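Local coordinates for protein 2,3-bisphosphoglycerate-independent phosphoglycerate mutase (Pyrococcus horikoshii, PDB 2ZKT) that probably catalyses the interconversion of 2-phosphoglycerate and 3-phosphoglycerate in glycolysis, without 2,3-bisphosphoglycerate as cofactor, at residues B[80-85]-B[256-261]; B[95-100]-B[163-168]; B[339-344]-B[364-369]. One frame throughout, in Å; residues are numbered along the deposited sequence.

Interaction 1: B[80-85]-B[256-261]; sequences GFFEAL and KGVARA
Gly257 supplies the hollow and the backbone carbonyl of Phe82 the bump where helix 80-86 crosses helix 253-261. Gly257 CA lies 3.1 Å from Phe82 O in a CA-H...O contact whose angle at the hydrogen is 155°, and a beta carbon built on this glycine would collide with that same oxygen. The short helix axes can therefore close to 7.2 Å, crossing at 95°. Beside this dent the Phe82 ring reaches against the second helix and is met from two directions. Val258 CG2 stands over one face, 3.7 Å from the ring centroid and shifted toward the rim, a CH-pi contact, while the methyl of Ala261 lies in the ring plane at the edge, its CB 3.9 Å from Phe82 CE1. The crossing joins two parts of the alkaline-phosphatase-like fold: helix 253-261 is the connection of a beta-alpha-beta crossover between the parallel strands 246-249 and 265-267, whereas helix 80-86 leads toward strand 96-103 of the smaller antiparallel sheet. Phe82 and Val258 also pack on helix 60-67, which begins at the zinc ligand Ser60. The next bump is Leu85, which points at the partner helix and drops CD1 between two successive turns of it, 3.7 Å from Ala261 CB and 3.8 Å from Gly257 O. Ala261 CB thus touches both the Phe82 ring edge and Leu85 CD1. At the margin Arg260, its chain extended from CG to NE, reaches across and gives a hydrogen bond from NH1 to Leu85 O, 3.0 Å long with an N-H...O angle of 150°. The oxygen lies near the guanidinium plane and NH1 lies in the carbonyl plane, so the flat group is held edge-on to a backbone carbonyl near the C-terminal end of helix 80-86.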
ATOM      1  N   GLY B  80      -6.718  21.139 -28.467  1.00 48.88           N
ATOM      2  CA  GLY B  80      -7.869  22.036 -28.369  1.00 46.61           C
ATOM      3  C   GLY B  80      -9.271  21.444 -28.469  1.00 44.61           C
ATOM      4  O   GLY B  80     -10.101  21.635 -27.565  1.00 42.56           O
ATOM      5  N   PHE B  81      -9.542  20.732 -29.565  1.00 42.86           N
ATOM      6  CA  PHE B  81     -10.860  20.136 -29.782  1.00 44.58           C
ATOM      7  C   PHE B  81     -11.346  19.257 -28.625  1.00 44.60           C
ATOM      8  O   PHE B  81     -12.538  19.270 -28.284  1.00 44.24           O
ATOM      9  CB  PHE B  81     -10.864  19.311 -31.079  1.00 44.58           C
ATOM     10  CG  PHE B  81     -12.243  19.058 -31.640  1.00 49.64           C
ATOM     11  CD1 PHE B  81     -13.028  18.013 -31.152  1.00 49.69           C
ATOM     12  CD2 PHE B  81     -12.750  19.863 -32.670  1.00 51.70           C
ATOM     13  CE1 PHE B  81     -14.303  17.767 -31.679  1.00 49.43           C
ATOM     14  CE2 PHE B  81     -14.025  19.629 -33.211  1.00 49.61           C
ATOM     15  CZ  PHE B  81     -14.802  18.578 -32.714  1.00 49.15           C
ATOM     16  N   PHE B  82     -10.430  18.480 -28.034  1.00 45.59           N
ATOM     17  CA  PHE B  82     -10.785  17.600 -26.913  1.00 45.78           C
ATOM     18  C   PHE B  82     -11.166  18.447 -25.688  1.00 47.47           C
ATOM     19  O   PHE B  82     -12.128  18.137 -24.973  1.00 46.93           O
ATOM     20  CB  PHE B  82      -9.601  16.681 -26.539  1.00 46.65           C
ATOM     21  CG  PHE B  82      -9.172  15.736 -27.638  1.00 45.94           C
ATOM     22  CD1 PHE B  82     -10.074  14.822 -28.187  1.00 44.94           C
ATOM     23  CD2 PHE B  82      -7.852  15.743 -28.105  1.00 47.46           C
ATOM     24  CE1 PHE B  82      -9.673  13.928 -29.179  1.00 44.86           C
ATOM     25  CE2 PHE B  82      -7.439  14.852 -29.097  1.00 49.50           C
ATOM     26  CZ  PHE B  82      -8.354  13.942 -29.636  1.00 49.97           C
ATOM     27  N   GLU B  83     -10.389  19.503 -25.443  1.00 47.90           N
ATOM     28  CA  GLU B  83     -10.646  20.400 -24.316  1.00 50.06           C
ATOM     29  C   GLU B  83     -12.038  21.044 -24.495  1.00 49.23           C
ATOM     30  O   GLU B  83     -12.817  21.130 -23.545  1.00 49.08           O
ATOM     31  CB  GLU B  83      -9.564  21.497 -24.261  1.00 51.08           C
ATOM     32  CG  GLU B  83      -9.229  22.017 -22.854  1.00 60.13           C
ATOM     33  CD  GLU B  83      -8.348  21.052 -22.046  1.00 69.05           C
ATOM     34  OE1 GLU B  83      -7.278  20.641 -22.562  1.00 66.43           O
ATOM     35  OE2 GLU B  83      -8.722  20.714 -20.896  1.00 72.06           O
ATOM     36  N   ALA B  84     -12.349  21.483 -25.720  1.00 49.09           N
ATOM     37  CA  ALA B  84     -13.645  22.106 -25.984  1.00 49.94           C
ATOM     38  C   ALA B  84     -14.804  21.129 -25.738  1.00 51.41           C
ATOM     39  O   ALA B  84     -15.821  21.479 -25.142  1.00 50.90           O
ATOM     40  CB  ALA B  84     -13.681  22.612 -27.433  1.00 49.05           C
ATOM     41  N   LEU B  85     -14.646  19.883 -26.264  1.00 52.79           N
ATOM     42  CA  LEU B  85     -15.697  18.881 -26.051  1.00 54.20           C
ATOM     43  C   LEU B  85     -15.816  18.548 -24.557  1.00 54.84           C
ATOM     44  O   LEU B  85     -16.822  18.050 -24.064  1.00 54.13           O
ATOM     45  CB  LEU B  85     -15.329  17.571 -26.763  1.00 53.88           C
ATOM     46  CG  LEU B  85     -15.306  17.604 -28.308  1.00 56.73           C
ATOM     47  CD1 LEU B  85     -15.126  16.202 -28.876  1.00 55.40           C
ATOM     48  CD2 LEU B  85     -16.589  18.152 -28.954  1.00 58.04           C
ATOM     49  N   LYS B 256     -12.494  13.692 -20.750  1.00 47.63           N
ATOM     50  CA  LYS B 256     -13.918  13.574 -21.074  1.00 48.62           C
ATOM     51  C   LYS B 256     -14.057  13.901 -22.566  1.00 47.86           C
ATOM     52  O   LYS B 256     -14.878  13.304 -23.277  1.00 49.60           O
ATOM     53  CB  LYS B 256     -14.744  14.579 -20.265  1.00 50.10           C
ATOM     54  CG  LYS B 256     -14.678  14.390 -18.757  1.00 54.98           C
ATOM     55  CD  LYS B 256     -15.372  15.540 -18.045  1.00 62.99           C
ATOM     56  CE  LYS B 256     -16.822  15.674 -18.505  1.00 67.94           C
ATOM     57  NZ  LYS B 256     -17.477  16.883 -17.926  1.00 75.15           N
ATOM     58  N   GLY B 257     -13.233  14.853 -23.021  1.00 47.04           N
ATOM     59  CA  GLY B 257     -13.248  15.277 -24.417  1.00 46.70           C
ATOM     60  C   GLY B 257     -12.851  14.166 -25.374  1.00 47.04           C
ATOM     61  O   GLY B 257     -13.549  13.889 -26.357  1.00 47.05           O
ATOM     62  N   VAL B 258     -11.719  13.520 -25.091  1.00 46.34           N
ATOM     63  CA  VAL B 258     -11.261  12.425 -25.937  1.00 47.59           C
ATOM     64  C   VAL B 258     -12.329  11.334 -25.957  1.00 46.97           C
ATOM     65  O   VAL B 258     -12.719  10.850 -27.019  1.00 48.30           O
ATOM     66  CB  VAL B 258      -9.922  11.835 -25.415  1.00 48.15           C
ATOM     67  CG1 VAL B 258      -9.538  10.604 -26.242  1.00 49.44           C
ATOM     68  CG2 VAL B 258      -8.819  12.904 -25.494  1.00 45.89           C
ATOM     69  N   ALA B 259     -12.813  10.951 -24.777  1.00 47.54           N
ATOM     70  CA  ALA B 259     -13.830   9.910 -24.685  1.00 47.83           C
ATOM     71  C   ALA B 259     -15.058  10.272 -25.522  1.00 48.30           C
ATOM     72  O   ALA B 259     -15.605   9.424 -26.235  1.00 49.62           O
ATOM     73  CB  ALA B 259     -14.222   9.697 -23.234  1.00 47.45           C
ATOM     74  N   ARG B 260     -15.487  11.536 -25.442  1.00 47.79           N
ATOM     75  CA  ARG B 260     -16.654  11.988 -26.209  1.00 49.32           C
ATOM     76  C   ARG B 260     -16.378  11.926 -27.703  1.00 46.64           C
ATOM     77  O   ARG B 260     -17.210  11.445 -28.479  1.00 48.45           O
ATOM     78  CB  ARG B 260     -17.053  13.422 -25.810  1.00 49.18           C
ATOM     79  CG  ARG B 260     -18.063  13.460 -24.659  1.00 53.56           C
ATOM     80  CD  ARG B 260     -18.236  14.846 -24.046  1.00 53.05           C
ATOM     81  NE  ARG B 260     -19.192  14.796 -22.936  1.00 58.00           N
ATOM     82  CZ  ARG B 260     -19.281  15.709 -21.965  1.00 59.88           C
ATOM     83  NH1 ARG B 260     -18.466  16.763 -21.954  1.00 62.89           N
ATOM     84  NH2 ARG B 260     -20.177  15.557 -20.996  1.00 59.62           N
ATOM     85  N   ALA B 261     -15.202  12.416 -28.102  1.00 46.09           N
ATOM     86  CA  ALA B 261     -14.828  12.400 -29.513  1.00 45.76           C
ATOM     87  C   ALA B 261     -14.914  10.986 -30.114  1.00 45.61           C
ATOM     88  O   ALA B 261     -15.373  10.832 -31.241  1.00 47.67           O
ATOM     89  CB  ALA B 261     -13.414  12.970 -29.693  1.00 44.46           C
TER

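Interaction 2: B[95-100]-B[163-168]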
ATOM      1  N   ASP B  95     -14.529  22.669 -37.052  1.00 55.90           N
ATOM      2  CA  ASP B  95     -14.097  23.704 -36.095  1.00 56.29           C
ATOM      3  C   ASP B  95     -12.667  23.505 -35.565  1.00 54.33           C
ATOM      4  O   ASP B  95     -12.154  22.381 -35.522  1.00 55.29           O
ATOM      5  CB  ASP B  95     -15.051  23.768 -34.887  1.00 56.64           C
ATOM      6  CG  ASP B  95     -16.447  24.242 -35.261  1.00 59.73           C
ATOM      7  OD1 ASP B  95     -16.542  25.237 -36.005  1.00 62.58           O
ATOM      8  OD2 ASP B  95     -17.447  23.634 -34.805  1.00 61.54           O
ATOM      9  N   LEU B  96     -12.039  24.612 -35.162  1.00 51.51           N
ATOM     10  CA  LEU B  96     -10.686  24.599 -34.607  1.00 48.97           C
ATOM     11  C   LEU B  96     -10.751  25.145 -33.163  1.00 48.35           C
ATOM     12  O   LEU B  96     -11.270  26.242 -32.932  1.00 46.72           O
ATOM     13  CB  LEU B  96      -9.752  25.472 -35.456  1.00 48.13           C
ATOM     14  CG  LEU B  96      -8.264  25.440 -35.055  1.00 50.02           C
ATOM     15  CD1 LEU B  96      -7.735  24.005 -35.114  1.00 50.52           C
ATOM     16  CD2 LEU B  96      -7.460  26.344 -35.992  1.00 49.40           C
ATOM     17  N   ALA B  97     -10.231  24.372 -32.200  1.00 48.38           N
ATOM     18  CA  ALA B  97     -10.261  24.768 -30.788  1.00 47.94           C
ATOM     19  C   ALA B  97      -8.870  24.931 -30.182  1.00 48.41           C
ATOM     20  O   ALA B  97      -7.900  24.330 -30.648  1.00 48.15           O
ATOM     21  CB  ALA B  97     -11.056  23.758 -29.989  1.00 45.90           C
ATOM     22  N   PHE B  98      -8.778  25.749 -29.132  1.00 49.22           N
ATOM     23  CA  PHE B  98      -7.501  26.020 -28.472  1.00 47.46           C
ATOM     24  C   PHE B  98      -7.650  26.047 -26.955  1.00 48.47           C
ATOM     25  O   PHE B  98      -8.739  26.307 -26.428  1.00 48.71           O
ATOM     26  CB  PHE B  98      -6.969  27.398 -28.878  1.00 47.58           C
ATOM     27  CG  PHE B  98      -6.904  27.632 -30.362  1.00 49.25           C
ATOM     28  CD1 PHE B  98      -8.056  27.980 -31.079  1.00 45.13           C
ATOM     29  CD2 PHE B  98      -5.679  27.555 -31.041  1.00 49.66           C
ATOM     30  CE1 PHE B  98      -7.990  28.252 -32.449  1.00 45.60           C
ATOM     31  CE2 PHE B  98      -5.604  27.826 -32.414  1.00 52.02           C
ATOM     32  CZ  PHE B  98      -6.764  28.178 -33.120  1.00 46.05           C
ATOM     33  N   ARG B  99      -6.546  25.777 -26.255  1.00 48.77           N
ATOM     34  CA  ARG B  99      -6.535  25.855 -24.793  1.00 50.84           C
ATOM     35  C   ARG B  99      -6.009  27.287 -24.551  1.00 47.20           C
ATOM     36  O   ARG B  99      -5.052  27.735 -25.203  1.00 44.18           O
ATOM     37  CB  ARG B  99      -5.593  24.800 -24.188  1.00 51.61           C
ATOM     38  CG  ARG B  99      -4.151  24.878 -24.666  1.00 57.28           C
ATOM     39  CD  ARG B  99      -3.391  23.593 -24.316  1.00 57.98           C
ATOM     40  NE  ARG B  99      -3.246  23.394 -22.870  1.00 73.19           N
ATOM     41  CZ  ARG B  99      -2.423  24.100 -22.093  1.00 77.63           C
ATOM     42  NH1 ARG B  99      -1.662  25.057 -22.623  1.00 79.60           N
ATOM     43  NH2 ARG B  99      -2.361  23.852 -20.787  1.00 78.99           N
ATOM     44  N   VAL B 100      -6.657  28.010 -23.643  1.00 46.94           N
ATOM     45  CA  VAL B 100      -6.268  29.393 -23.365  1.00 46.41           C
ATOM     46  C   VAL B 100      -5.908  29.679 -21.899  1.00 48.58           C
ATOM     47  O   VAL B 100      -6.620  29.256 -20.972  1.00 45.70           O
ATOM     48  CB  VAL B 100      -7.410  30.378 -23.756  1.00 45.56           C
ATOM     49  CG1 VAL B 100      -6.913  31.812 -23.637  1.00 41.19           C
ATOM     50  CG2 VAL B 100      -7.923  30.075 -25.176  1.00 44.72           C
ATOM     51  N   VAL B 163     -11.145  28.103 -22.947  1.00 58.94           N
ATOM     52  CA  VAL B 163     -11.190  27.449 -24.266  1.00 58.60           C
ATOM     53  C   VAL B 163     -11.681  28.380 -25.394  1.00 57.19           C
ATOM     54  O   VAL B 163     -12.732  29.024 -25.272  1.00 56.79           O
ATOM     55  CB  VAL B 163     -12.112  26.205 -24.252  1.00 58.55           C
ATOM     56  CG1 VAL B 163     -12.129  25.569 -25.633  1.00 61.18           C
ATOM     57  CG2 VAL B 163     -11.627  25.200 -23.214  1.00 57.32           C
ATOM     58  N   GLY B 164     -10.918  28.434 -26.492  1.00 57.42           N
ATOM     59  CA  GLY B 164     -11.263  29.265 -27.649  1.00 58.09           C
ATOM     60  C   GLY B 164     -11.617  28.399 -28.859  1.00 59.07           C
ATOM     61  O   GLY B 164     -10.845  27.526 -29.264  1.00 58.80           O
ATOM     62  N   ASP B 165     -12.782  28.653 -29.449  1.00 60.14           N
ATOM     63  CA  ASP B 165     -13.205  27.882 -30.616  1.00 61.00           C
ATOM     64  C   ASP B 165     -13.509  28.757 -31.843  1.00 60.60           C
ATOM     65  O   ASP B 165     -14.451  29.552 -31.828  1.00 60.35           O
ATOM     66  CB  ASP B 165     -14.445  27.049 -30.269  1.00 61.65           C
ATOM     67  CG  ASP B 165     -14.898  26.187 -31.426  1.00 65.33           C
ATOM     68  OD1 ASP B 165     -14.125  25.284 -31.827  1.00 72.92           O
ATOM     69  OD2 ASP B 165     -16.013  26.417 -31.945  1.00 73.23           O
ATOM     70  N   ASN B 166     -12.693  28.619 -32.889  1.00 61.17           N
ATOM     71  CA  ASN B 166     -12.836  29.270 -34.192  1.00 63.19           C
ATOM     72  C   ASN B 166     -13.654  28.410 -35.171  1.00 64.00           C
ATOM     73  O   ASN B 166     -13.335  27.267 -35.465  1.00 62.72           O
ATOM     74  CB  ASN B 166     -11.438  29.524 -34.762  1.00 63.07           C
ATOM     75  CG  ASN B 166     -10.830  30.719 -34.070  1.00 65.71           C
ATOM     76  OD1 ASN B 166     -11.480  31.424 -33.299  1.00 66.22           O
ATOM     77  ND2 ASN B 166      -9.535  30.945 -34.359  1.00 66.11           N
ATOM     78  N   ASP B 167     -14.766  28.996 -35.674  1.00 65.48           N
ATOM     79  CA  ASP B 167     -15.705  28.223 -36.493  1.00 66.62           C
ATOM     80  C   ASP B 167     -15.210  27.977 -37.934  1.00 67.32           C
ATOM     81  O   ASP B 167     -14.361  28.666 -38.474  1.00 66.79           O
ATOM     82  CB  ASP B 167     -17.052  28.951 -36.496  1.00 67.16           C
ATOM     83  CG  ASP B 167     -17.826  28.591 -35.230  1.00 68.73           C
ATOM     84  OD1 ASP B 167     -17.635  29.283 -34.227  1.00 72.69           O
ATOM     85  OD2 ASP B 167     -18.597  27.633 -35.258  1.00 69.24           O
ATOM     86  N   PRO B 168     -15.848  26.996 -38.585  1.00 68.99           N
ATOM     87  CA  PRO B 168     -15.298  26.212 -39.692  1.00 68.86           C
ATOM     88  C   PRO B 168     -13.864  26.570 -40.152  1.00 68.46           C
ATOM     89  O   PRO B 168     -13.613  26.893 -41.313  1.00 69.33           O
ATOM     90  CB  PRO B 168     -16.326  26.378 -40.806  1.00 70.45           C
ATOM     91  CG  PRO B 168     -17.692  26.535 -40.103  1.00 70.15           C
ATOM     92  CD  PRO B 168     -17.266  26.688 -38.560  1.00 70.29           C
TER
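With CG of Asp95 anti to its carbonyl carbon (chi1 -66°) and CG of Asp165 anti to its backbone N (chi1 -178°), the side chains of Asp95 and Asp165 cross at about a right angle beside an antiparallel strand pair, the two middle strands of a four-stranded sheet. Leu96 with Asn166 and Phe98 with Gly164 are the hydrogen-bonded pairs; Phe98 N reaches Gly164 O at 2.7 Å. Ala97 and Val163 face helix 80-86, while Phe98 and Asn166 face helix 186-203. The acidic groups would be expected to repel one another: Asp95 OD1 is 3.2 Å from Asp167 OD2, and Asp95 OD2 is 4.2 Å from Asp165 OD2, so one of these groups may bind its proton more tightly than usual. The hydrogen bond from Ser92 N to Asp95 OD2 may partly offset this. An alanine in place of Asp95 would probably leave Ser92 N without its carboxylate acceptor. On the other face the Phe98 ring and the Asn166 amide cross with their planes 69° apart, and Asn166 ND2 comes within 3.6 Å of Phe98 CE1. The same ring turns its edge to a backbone oxygen, Gly164 O lying in plane 3.4 Å from Phe98 CD1.

Interaction 3: B[339-344]-B[364-369]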
ATOM      1  N   VAL B 339     -17.627  -9.937 -16.350  1.00 52.25           N
ATOM      2  CA  VAL B 339     -16.940  -8.679 -16.615  1.00 50.96           C
ATOM      3  C   VAL B 339     -15.430  -8.863 -16.686  1.00 49.93           C
ATOM      4  O   VAL B 339     -14.800  -9.386 -15.760  1.00 50.15           O
ATOM      5  CB  VAL B 339     -17.267  -7.625 -15.506  1.00 51.08           C
ATOM      6  CG1 VAL B 339     -16.659  -6.287 -15.853  1.00 50.01           C
ATOM      7  CG2 VAL B 339     -18.770  -7.485 -15.346  1.00 49.73           C
ATOM      8  N   VAL B 340     -14.854  -8.434 -17.805  1.00 48.37           N
ATOM      9  CA  VAL B 340     -13.416  -8.513 -18.001  1.00 44.93           C
ATOM     10  C   VAL B 340     -12.856  -7.185 -17.512  1.00 44.13           C
ATOM     11  O   VAL B 340     -13.226  -6.126 -18.025  1.00 43.26           O
ATOM     12  CB  VAL B 340     -13.078  -8.687 -19.478  1.00 45.11           C
ATOM     13  CG1 VAL B 340     -11.565  -8.692 -19.665  1.00 45.67           C
ATOM     14  CG2 VAL B 340     -13.709  -9.982 -19.993  1.00 41.83           C
ATOM     15  N   ILE B 341     -11.969  -7.234 -16.518  1.00 43.17           N
ATOM     16  CA  ILE B 341     -11.409  -6.004 -15.981  1.00 44.18           C
ATOM     17  C   ILE B 341      -9.932  -5.762 -16.306  1.00 42.04           C
ATOM     18  O   ILE B 341      -9.086  -6.665 -16.224  1.00 43.76           O
ATOM     19  CB  ILE B 341     -11.618  -5.927 -14.442  1.00 44.01           C
ATOM     20  CG1 ILE B 341     -11.136  -4.569 -13.918  1.00 44.69           C
ATOM     21  CG2 ILE B 341     -10.872  -7.052 -13.761  1.00 47.52           C
ATOM     22  CD1 ILE B 341     -11.460  -4.327 -12.450  1.00 46.46           C
ATOM     23  N   ALA B 342      -9.635  -4.518 -16.684  1.00 40.97           N
ATOM     24  CA  ALA B 342      -8.276  -4.128 -17.016  1.00 39.34           C
ATOM     25  C   ALA B 342      -7.927  -2.867 -16.232  1.00 40.39           C
ATOM     26  O   ALA B 342      -8.736  -1.938 -16.125  1.00 41.48           O
ATOM     27  CB  ALA B 342      -8.146  -3.880 -18.526  1.00 37.68           C
ATOM     28  N   ILE B 343      -6.723  -2.834 -15.673  1.00 39.67           N
ATOM     29  CA  ILE B 343      -6.297  -1.674 -14.905  1.00 40.77           C
ATOM     30  C   ILE B 343      -4.889  -1.256 -15.299  1.00 41.58           C
ATOM     31  O   ILE B 343      -3.977  -2.082 -15.390  1.00 42.83           O
ATOM     32  CB  ILE B 343      -6.319  -1.979 -13.389  1.00 41.39           C
ATOM     33  CG1 ILE B 343      -7.743  -2.346 -12.953  1.00 40.86           C
ATOM     34  CG2 ILE B 343      -5.798  -0.771 -12.606  1.00 39.84           C
ATOM     35  CD1 ILE B 343      -7.858  -2.838 -11.519  1.00 40.60           C
ATOM     36  N   THR B 344      -4.706   0.032 -15.548  1.00 41.74           N
ATOM     37  CA  THR B 344      -3.376   0.521 -15.882  1.00 41.71           C
ATOM     38  C   THR B 344      -3.354   2.044 -15.803  1.00 41.95           C
ATOM     39  O   THR B 344      -4.257   2.678 -15.277  1.00 41.51           O
ATOM     40  CB  THR B 344      -3.036   0.057 -17.308  1.00 40.92           C
ATOM     41  OG1 THR B 344      -1.652   0.313 -17.572  1.00 40.39           O
ATOM     42  CG2 THR B 344      -3.879   0.828 -18.330  1.00 41.50           C
ATOM     43  N   LEU B 364      -2.806  -4.811 -15.889  1.00 40.91           N
ATOM     44  CA  LEU B 364      -3.324  -6.078 -15.413  1.00 40.52           C
ATOM     45  C   LEU B 364      -4.696  -6.309 -16.049  1.00 38.82           C
ATOM     46  O   LEU B 364      -5.451  -5.361 -16.292  1.00 38.84           O
ATOM     47  CB  LEU B 364      -3.419  -6.094 -13.880  1.00 38.58           C
ATOM     48  CG  LEU B 364      -4.613  -5.522 -13.098  1.00 43.61           C
ATOM     49  CD1 LEU B 364      -5.878  -6.330 -13.352  1.00 40.57           C
ATOM     50  CD2 LEU B 364      -4.278  -5.589 -11.603  1.00 42.27           C
ATOM     51  N   ILE B 365      -4.993  -7.572 -16.341  1.00 37.27           N
ATOM     52  CA  ILE B 365      -6.274  -7.950 -16.907  1.00 38.02           C
ATOM     53  C   ILE B 365      -6.740  -9.196 -16.156  1.00 39.17           C
ATOM     54  O   ILE B 365      -5.976 -10.164 -15.988  1.00 36.47           O
ATOM     55  CB  ILE B 365      -6.165  -8.282 -18.410  1.00 38.17           C
ATOM     56  CG1 ILE B 365      -5.587  -7.077 -19.168  1.00 36.87           C
ATOM     57  CG2 ILE B 365      -7.545  -8.648 -18.956  1.00 37.76           C
ATOM     58  CD1 ILE B 365      -5.340  -7.352 -20.653  1.00 37.47           C
ATOM     59  N   ALA B 366      -7.989  -9.171 -15.694  1.00 40.68           N
ATOM     60  CA  ALA B 366      -8.542 -10.301 -14.961  1.00 41.79           C
ATOM     61  C   ALA B 366     -10.006 -10.492 -15.341  1.00 42.50           C
ATOM     62  O   ALA B 366     -10.690  -9.534 -15.719  1.00 43.84           O
ATOM     63  CB  ALA B 366      -8.406 -10.069 -13.453  1.00 41.98           C
ATOM     64  N   GLY B 367     -10.484 -11.732 -15.242  1.00 42.74           N
ATOM     65  CA  GLY B 367     -11.870 -12.013 -15.593  1.00 44.73           C
ATOM     66  C   GLY B 367     -12.022 -13.277 -16.425  1.00 45.74           C
ATOM     67  O   GLY B 367     -11.064 -14.040 -16.602  1.00 46.67           O
ATOM     68  N   GLY B 368     -13.231 -13.508 -16.935  1.00 44.09           N
ATOM     69  CA  GLY B 368     -13.469 -14.695 -17.742  1.00 44.51           C
ATOM     70  C   GLY B 368     -12.586 -14.717 -18.977  1.00 45.86           C
ATOM     71  O   GLY B 368     -12.382 -13.683 -19.620  1.00 47.65           O
ATOM     72  N   GLY B 369     -12.042 -15.895 -19.293  1.00 44.74           N
ATOM     73  CA  GLY B 369     -11.198 -16.040 -20.469  1.00 43.76           C
ATOM     74  C   GLY B 369      -9.700 -15.878 -20.249  1.00 43.70           C
ATOM     75  O   GLY B 369      -8.897 -16.384 -21.040  1.00 44.48           O
TER
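Ile341 with Ala366 and Ile343 with Leu364 are the hydrogen-bonded pairs of two antiparallel strands whose short axes run at 168°. Ile341 N lies 2.8 Å from Ala366 O. At the other end of the pairing Leu364 N lies 3.0 Å from Ile343 O. On the face carrying these four side chains, Ile341 CG2 occupies the crowded position between the backbone N and the carbonyl carbon and meets Ala366 CB at 3.9 Å. Leu364 CG takes the same place on its own residue (chi1 84°), which sets it 3.9 Å from Ile343 CB. Ile341, Ile343 and Ala366 pack there on Leu40 of helix 35-43, the helix that also carries the calcium ligand Glu42. Both strands belong to the mixed central sheet of the alkaline-phosphatase-like fold; strand 6-12 pairs in parallel with the far side of 339-344, which runs on toward the zinc ligands Asp346 and His347. The opposite face turns to helix 396-403. There the two branches of Ile365 are divided: CG2 meets Val340 CG1 at 4.1 Å where the two side chains cross obliquely, and CG1 lies 4.1 Å from Ala342 CB. Past Ala366 the strand leaves the pairing at Gly367, where phi is 136° and a beta carbon would clash with Val339 O and Val340 CA.

How the interactions relate
All three contacts are largely buried, though interactions 2 and 3 each run out to an exposed end, at Pro168 and Gly369. Interactions 1 and 2 share helix 80-86, which meets the antiparallel sheet through Gly80 and Ala84, with Ala84 CB 3.8 Å from both Ala97 CB and Val163 CG1. The helix thus lies between that sheet and helix 253-261, which packs beside strand 265-267 of the mixed sheet. Interaction 3 stands apart, its centre about 26 Å from that of interaction 1 and about 38 Å from that of interaction 2. Both strand pairs share backbone bonds, with aliphatic side chains in interaction 3 and polar ones with a phenylalanine in interaction 2; the helices meet by apolar packing, a glycine fit and one arginine bond.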